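Side-chain contacts in unsaturated glucuronyl hydrolase (Streptococcus agalactiae, PDB 2ZZR), which hydrolyses unsaturated disaccharides of chondroitin, hyaluronan and heparin, releasing the unsaturated uronic acid from their non-reducing end: residues A54-N58 with I59-M63; T66-T69 with N70-T74. One frame throughout, in Å; residues are numbered along the deposited sequence.

Contact 1: residues A54-N58 with I59-M63; sequences ATFNN and IYKVM
Phe56 and Ile59 form the closing pair of a tight beta hairpin, a type I' turn from Phe56 to Ile59 with Asn57 and Asn58 at its corners, both in left-handed backbone conformations. The hairpin, of strands 50-56 and 59-63, lies beside helix 25-46 of the alpha barrel, where Ile59 touches Tyr45. The pair is hydrogen-bonded in both directions: Phe56 N gives its proton to Ile59 O at 2.8 Å, and Ile59 N returns one to Phe56 O at 3.1 Å. On the Phe56 side of the hairpin, Lys61 runs extended beyond CG and crosses the ring at about a right angle. Its CD lies 3.6 Å from Phe56 CE2, CE follows over the same face, and NZ ends 3.9 Å from the centroid of the Phe56 ring, 10° off the normal, a cation-pi contact. Thr55 CG2 sits over the middle of the Tyr60 ring, 3.5 Å from its centroid, as a CH-pi contact. With chi1 at 62°, Thr55 places CG2 beside its own backbone N, over that ring, and leaves OG1 to bond Glu373. Glu373 also takes the backbone N-H groups of Asn57 and Asn58, pinning the turn. The chemistry is therefore divided: a lysine lying over an aromatic face, both residues exposed, and a buried methyl-on-ring contact between Thr55 and Tyr60, whose hydroxyls bond Glu373 and Asp379.

Contact 2: residues T66-T69 with N70-T74; sequences TEWT and NGFWT
Trp68 and Phe72 meet at the N-terminal end of helix 70-84, where the loop 66-69 turns into the first helical residues of this alpha-barrel hydrolase. Trp68 takes the less common chi1 near +70°, which sets its CG between the backbone N and the carbonyl carbon. From there the indole reaches back to the helix, and CZ3 comes 3.6 Å from Phe72 CE2, near the plane of the phenyl ring. The Trp68 six-membered ring and the Phe72 ring stand at 88°, their centroids 5.9 Å apart. Phe72 keeps CG beside its own N (chi1 -65°), which brings CD2 to 3.5 Å from Thr69 O. Thr69 CG2 lies over one face of the Trp68 indole. Indole NE1 hydrogen-bonds Tyr363 OH, and the Trp68 side chain touches Asp114, the probable nucleophile, so it probably helps shape the catalytic pocket. Glu67 folds back, bent at chi2, and its OE1 accepts the Trp68 N-H through the anti lone pair. A water bridges the loop to the helix, giving a proton to Trp68 O at 2.8 Å and weakly accepting one from Gly71 N. Phe72 N donates to Thr69 O at 3.2 Å.

Followed from the N terminus, the chain leaves helix 25-46, runs out along strand 50-56, reverses at contact 1 and returns along strand 59-63, then passes through a short loop into contact 2 and helix 70-84. The two contacts stand in series, neither enclosing nor crossing the other, with centres about 14 Å apart. Contact 1 closes the hairpin; contact 2 closes the bend at the start of the helix. Strand 50-56 connects their surroundings, because Pro53 packs on Glu67 and Thr69 while Pro51 touches Tyr60 and Trp73. The C-terminal part of the chain joins them too: Glu373 and Asp379 hold contact 1, and Ile376 and Trp377 pack on contact 2.

Contact 1: residues A54-N58 with I59-M63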
ATOM      1  N   ALA A  54      -0.633  11.023  -9.659  1.00 16.62           N
ATOM      2  CA  ALA A  54      -2.030  11.404  -9.508  1.00 16.98           C
ATOM      3  C   ALA A  54      -2.583  12.023 -10.789  1.00 17.34           C
ATOM      4  O   ALA A  54      -1.821  12.402 -11.689  1.00 17.25           O
ATOM      5  CB  ALA A  54      -2.193  12.373  -8.338  1.00 16.95           C
ATOM      6  N   THR A  55      -3.909  12.112 -10.861  1.00 17.66           N
ATOM      7  CA  THR A  55      -4.590  12.728 -11.995  1.00 18.28           C
ATOM      8  C   THR A  55      -4.617  14.249 -11.835  1.00 19.08           C
ATOM      9  O   THR A  55      -4.348  14.776 -10.747  1.00 18.83           O
ATOM     10  CB  THR A  55      -6.040  12.217 -12.134  1.00 18.07           C
ATOM     11  OG1 THR A  55      -6.788  12.566 -10.965  1.00 18.37           O
ATOM     12  CG2 THR A  55      -6.084  10.688 -12.341  1.00 18.26           C
ATOM     13  N   PHE A  56      -4.940  14.936 -12.931  1.00 19.75           N
ATOM     14  CA  PHE A  56      -5.111  16.389 -12.964  1.00 20.69           C
ATOM     15  C   PHE A  56      -6.482  16.632 -13.564  1.00 21.14           C
ATOM     16  O   PHE A  56      -6.713  16.308 -14.732  1.00 21.08           O
ATOM     17  CB  PHE A  56      -4.043  17.032 -13.851  1.00 21.14           C
ATOM     18  CG  PHE A  56      -2.635  16.840 -13.355  1.00 21.88           C
ATOM     19  CD1 PHE A  56      -2.012  17.834 -12.601  1.00 23.44           C
ATOM     20  CD2 PHE A  56      -1.926  15.675 -13.649  1.00 22.13           C
ATOM     21  CE1 PHE A  56      -0.708  17.667 -12.141  1.00 23.51           C
ATOM     22  CE2 PHE A  56      -0.619  15.495 -13.190  1.00 23.40           C
ATOM     23  CZ  PHE A  56      -0.006  16.495 -12.437  1.00 22.79           C
ATOM     24  N   ASN A  57      -7.391  17.182 -12.761  1.00 21.68           N
ATOM     25  CA  ASN A  57      -8.805  17.278 -13.138  1.00 22.88           C
ATOM     26  C   ASN A  57      -9.347  15.909 -13.584  1.00 22.62           C
ATOM     27  O   ASN A  57     -10.089  15.791 -14.568  1.00 22.49           O
ATOM     28  CB  ASN A  57      -9.019  18.369 -14.201  1.00 23.52           C
ATOM     29  CG  ASN A  57      -8.557  19.745 -13.731  1.00 25.72           C
ATOM     30  OD1 ASN A  57      -7.834  20.446 -14.444  1.00 29.70           O
ATOM     31  ND2 ASN A  57      -8.963  20.133 -12.521  1.00 28.40           N
ATOM     32  N   ASN A  58      -8.926  14.878 -12.848  1.00 22.37           N
ATOM     33  CA  ASN A  58      -9.305  13.473 -13.080  1.00 22.20           C
ATOM     34  C   ASN A  58      -8.780  12.822 -14.358  1.00 21.93           C
ATOM     35  O   ASN A  58      -9.241  11.744 -14.752  1.00 22.16           O
ATOM     36  CB  ASN A  58     -10.809  13.258 -12.876  1.00 22.30           C
ATOM     37  CG  ASN A  58     -11.193  13.315 -11.414  1.00 22.84           C
ATOM     38  OD1 ASN A  58     -10.411  12.918 -10.545  1.00 23.71           O
ATOM     39  ND2 ASN A  58     -12.389  13.818 -11.127  1.00 23.37           N
ATOM     40  N   ILE A  59      -7.786  13.457 -14.973  1.00 21.53           N
ATOM     41  CA  ILE A  59      -7.076  12.880 -16.108  1.00 21.33           C
ATOM     42  C   ILE A  59      -5.580  12.755 -15.800  1.00 21.08           C
ATOM     43  O   ILE A  59      -4.911  13.754 -15.504  1.00 21.07           O
ATOM     44  CB  ILE A  59      -7.291  13.722 -17.413  1.00 21.49           C
ATOM     45  CG1 ILE A  59      -8.791  13.866 -17.746  1.00 21.70           C
ATOM     46  CG2 ILE A  59      -6.476  13.156 -18.576  1.00 21.15           C
ATOM     47  CD1 ILE A  59      -9.520  12.562 -18.105  1.00 21.88           C
ATOM     48  N   TYR A  60      -5.060  11.529 -15.860  1.00 20.49           N
ATOM     49  CA  TYR A  60      -3.626  11.299 -15.705  1.00 20.11           C
ATOM     50  C   TYR A  60      -2.860  12.000 -16.813  1.00 20.44           C
ATOM     51  O   TYR A  60      -3.349  12.111 -17.935  1.00 20.29           O
ATOM     52  CB  TYR A  60      -3.289   9.812 -15.791  1.00 19.89           C
ATOM     53  CG  TYR A  60      -3.603   9.001 -14.559  1.00 19.04           C
ATOM     54  CD1 TYR A  60      -2.881   9.181 -13.374  1.00 18.87           C
ATOM     55  CD2 TYR A  60      -4.603   8.026 -14.585  1.00 19.29           C
ATOM     56  CE1 TYR A  60      -3.165   8.421 -12.239  1.00 18.04           C
ATOM     57  CE2 TYR A  60      -4.893   7.263 -13.455  1.00 18.39           C
ATOM     58  CZ  TYR A  60      -4.172   7.468 -12.291  1.00 19.17           C
ATOM     59  OH  TYR A  60      -4.457   6.717 -11.176  1.00 18.20           O
ATOM     60  N   LYS A  61      -1.665  12.475 -16.484  1.00 20.66           N
ATOM     61  CA  LYS A  61      -0.679  12.806 -17.496  1.00 21.13           C
ATOM     62  C   LYS A  61       0.190  11.576 -17.749  1.00 20.83           C
ATOM     63  O   LYS A  61       0.100  10.577 -17.023  1.00 20.69           O
ATOM     64  CB  LYS A  61       0.153  14.028 -17.081  1.00 21.02           C
ATOM     65  CG  LYS A  61      -0.614  15.339 -17.220  1.00 21.88           C
ATOM     66  CD  LYS A  61       0.127  16.523 -16.609  1.00 22.29           C
ATOM     67  CE  LYS A  61      -0.788  17.729 -16.556  1.00 24.99           C
ATOM     68  NZ  LYS A  61      -0.158  18.872 -15.841  1.00 27.73           N
ATOM     69  N   VAL A  62       1.016  11.649 -18.787  1.00 20.64           N
ATOM     70  CA  VAL A  62       1.860  10.535 -19.201  1.00 20.38           C
ATOM     71  C   VAL A  62       3.317  10.840 -18.866  1.00 20.31           C
ATOM     72  O   VAL A  62       3.794  11.955 -19.119  1.00 20.44           O
ATOM     73  CB  VAL A  62       1.710  10.254 -20.719  1.00 20.42           C
ATOM     74  CG1 VAL A  62       2.505   9.031 -21.117  1.00 20.25           C
ATOM     75  CG2 VAL A  62       0.241  10.075 -21.088  1.00 20.42           C
ATOM     76  N   MET A  63       4.015   9.856 -18.299  1.00 19.73           N
ATOM     77  CA  MET A  63       5.397  10.046 -17.855  1.00 19.33           C
ATOM     78  C   MET A  63       6.279   8.826 -18.108  1.00 19.21           C
ATOM     79  O   MET A  63       5.782   7.734 -18.399  1.00 19.04           O
ATOM     80  CB  MET A  63       5.424  10.415 -16.367  1.00 19.20           C
ATOM     81  CG  MET A  63       5.166   9.232 -15.432  1.00 19.35           C
ATOM     82  SD  MET A  63       5.643   9.603 -13.731  1.00 18.98           S
ATOM     83  CE  MET A  63       7.415   9.805 -13.922  1.00 20.10           C
TER

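Contact 2: residues T66-T69 with N70-T74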
ATOM      1  N   THR A  66      10.457   6.902 -13.953  1.00 17.06           N
ATOM      2  CA  THR A  66      11.377   7.576 -13.030  1.00 17.24           C
ATOM      3  C   THR A  66      10.723   8.013 -11.712  1.00 17.12           C
ATOM      4  O   THR A  66      11.357   8.688 -10.904  1.00 17.59           O
ATOM      5  CB  THR A  66      12.026   8.825 -13.684  1.00 17.26           C
ATOM      6  OG1 THR A  66      11.000   9.749 -14.052  1.00 18.19           O
ATOM      7  CG2 THR A  66      12.850   8.443 -14.919  1.00 18.18           C
ATOM      8  N   GLU A  67       9.468   7.633 -11.491  1.00 16.55           N
ATOM      9  CA  GLU A  67       8.785   7.963 -10.235  1.00 16.04           C
ATOM     10  C   GLU A  67       8.792   6.791  -9.248  1.00 15.43           C
ATOM     11  O   GLU A  67       9.413   5.764  -9.510  1.00 15.37           O
ATOM     12  CB  GLU A  67       7.356   8.457 -10.495  1.00 16.48           C
ATOM     13  CG  GLU A  67       7.198   9.991 -10.474  1.00 17.71           C
ATOM     14  CD  GLU A  67       7.312  10.602  -9.089  1.00 19.44           C
ATOM     15  OE1 GLU A  67       7.677   9.884  -8.135  1.00 18.21           O
ATOM     16  OE2 GLU A  67       7.042  11.819  -8.958  1.00 20.40           O
ATOM     17  N   TRP A  68       8.126   6.960  -8.105  1.00 14.85           N
ATOM     18  CA  TRP A  68       7.990   5.877  -7.124  1.00 14.20           C
ATOM     19  C   TRP A  68       6.740   5.037  -7.387  1.00 14.43           C
ATOM     20  O   TRP A  68       6.520   4.021  -6.722  1.00 14.30           O
ATOM     21  CB  TRP A  68       7.960   6.423  -5.682  1.00 14.21           C
ATOM     22  CG  TRP A  68       6.713   7.193  -5.294  1.00 13.96           C
ATOM     23  CD1 TRP A  68       6.476   8.525  -5.501  1.00 14.34           C
ATOM     24  CD2 TRP A  68       5.554   6.682  -4.617  1.00 12.99           C
ATOM     25  NE1 TRP A  68       5.244   8.872  -5.002  1.00 14.57           N
ATOM     26  CE2 TRP A  68       4.654   7.761  -4.455  1.00 14.10           C
ATOM     27  CE3 TRP A  68       5.187   5.413  -4.138  1.00 13.86           C
ATOM     28  CZ2 TRP A  68       3.401   7.614  -3.839  1.00 14.35           C
ATOM     29  CZ3 TRP A  68       3.941   5.265  -3.517  1.00 14.16           C
ATOM     30  CH2 TRP A  68       3.064   6.364  -3.373  1.00 14.50           C
ATOM     31  N   THR A  69       5.957   5.462  -8.376  1.00 13.99           N
ATOM     32  CA  THR A  69       4.584   4.990  -8.578  1.00 14.29           C
ATOM     33  C   THR A  69       4.388   4.122  -9.828  1.00 14.16           C
ATOM     34  O   THR A  69       3.291   3.596 -10.046  1.00 14.28           O
ATOM     35  CB  THR A  69       3.625   6.180  -8.712  1.00 14.39           C
ATOM     36  OG1 THR A  69       4.164   7.129  -9.647  1.00 14.14           O
ATOM     37  CG2 THR A  69       3.413   6.864  -7.370  1.00 15.40           C
ATOM     38  N   ASN A  70       5.428   3.986 -10.647  1.00 14.26           N
ATOM     39  CA  ASN A  70       5.284   3.306 -11.949  1.00 14.32           C
ATOM     40  C   ASN A  70       4.808   1.856 -11.857  1.00 14.71           C
ATOM     41  O   ASN A  70       4.053   1.398 -12.719  1.00 15.45           O
ATOM     42  CB  ASN A  70       6.581   3.360 -12.745  1.00 14.31           C
ATOM     43  CG  ASN A  70       7.009   4.774 -13.041  1.00 14.06           C
ATOM     44  OD1 ASN A  70       6.707   5.322 -14.108  1.00 17.17           O
ATOM     45  ND2 ASN A  70       7.696   5.384 -12.090  1.00 13.84           N
ATOM     46  N   GLY A  71       5.248   1.160 -10.814  1.00 14.48           N
ATOM     47  CA  GLY A  71       4.893  -0.249 -10.587  1.00 14.28           C
ATOM     48  C   GLY A  71       3.411  -0.500 -10.376  1.00 14.46           C
ATOM     49  O   GLY A  71       2.926  -1.596 -10.675  1.00 14.56           O
ATOM     50  N   PHE A  72       2.692   0.503  -9.863  1.00 14.61           N
ATOM     51  CA  PHE A  72       1.251   0.387  -9.624  1.00 14.64           C
ATOM     52  C   PHE A  72       0.463   0.265 -10.925  1.00 14.88           C
ATOM     53  O   PHE A  72      -0.545  -0.437 -10.975  1.00 14.87           O
ATOM     54  CB  PHE A  72       0.719   1.554  -8.782  1.00 15.00           C
ATOM     55  CG  PHE A  72       1.265   1.587  -7.382  1.00 14.69           C
ATOM     56  CD1 PHE A  72       1.002   0.543  -6.489  1.00 14.50           C
ATOM     57  CD2 PHE A  72       2.042   2.661  -6.951  1.00 14.25           C
ATOM     58  CE1 PHE A  72       1.506   0.569  -5.187  1.00 15.34           C
ATOM     59  CE2 PHE A  72       2.554   2.693  -5.652  1.00 15.25           C
ATOM     60  CZ  PHE A  72       2.285   1.647  -4.771  1.00 14.97           C
ATOM     61  N   TRP A  73       0.936   0.937 -11.973  1.00 14.94           N
ATOM     62  CA  TRP A  73       0.344   0.794 -13.307  1.00 15.22           C
ATOM     63  C   TRP A  73       0.466  -0.657 -13.795  1.00 15.27           C
ATOM     64  O   TRP A  73      -0.540  -1.290 -14.134  1.00 15.38           O
ATOM     65  CB  TRP A  73       0.994   1.770 -14.300  1.00 15.59           C
ATOM     66  CG  TRP A  73       0.692   1.466 -15.751  1.00 15.56           C
ATOM     67  CD1 TRP A  73       1.589   1.095 -16.712  1.00 16.66           C
ATOM     68  CD2 TRP A  73      -0.596   1.493 -16.391  1.00 16.12           C
ATOM     69  NE1 TRP A  73       0.944   0.898 -17.914  1.00 15.65           N
ATOM     70  CE2 TRP A  73      -0.395   1.133 -17.745  1.00 16.25           C
ATOM     71  CE3 TRP A  73      -1.896   1.795 -15.954  1.00 16.01           C
ATOM     72  CZ2 TRP A  73      -1.448   1.061 -18.669  1.00 16.40           C
ATOM     73  CZ3 TRP A  73      -2.951   1.722 -16.874  1.00 16.67           C
ATOM     74  CH2 TRP A  73      -2.713   1.359 -18.217  1.00 16.57           C
ATOM     75  N   THR A  74       1.691  -1.176 -13.801  1.00 15.16           N
ATOM     76  CA  THR A  74       1.961  -2.560 -14.201  1.00 15.40           C
ATOM     77  C   THR A  74       1.160  -3.541 -13.337  1.00 15.60           C
ATOM     78  O   THR A  74       0.617  -4.523 -13.849  1.00 15.26           O
ATOM     79  CB  THR A  74       3.460  -2.894 -14.135  1.00 15.42           C
ATOM     80  OG1 THR A  74       4.223  -1.835 -14.740  1.00 15.95           O
ATOM     81  CG2 THR A  74       3.760  -4.214 -14.863  1.00 14.57           C
TER
HETATM   82  O   HOH W   1       5.320   1.821  -8.053  1.00 14.82           O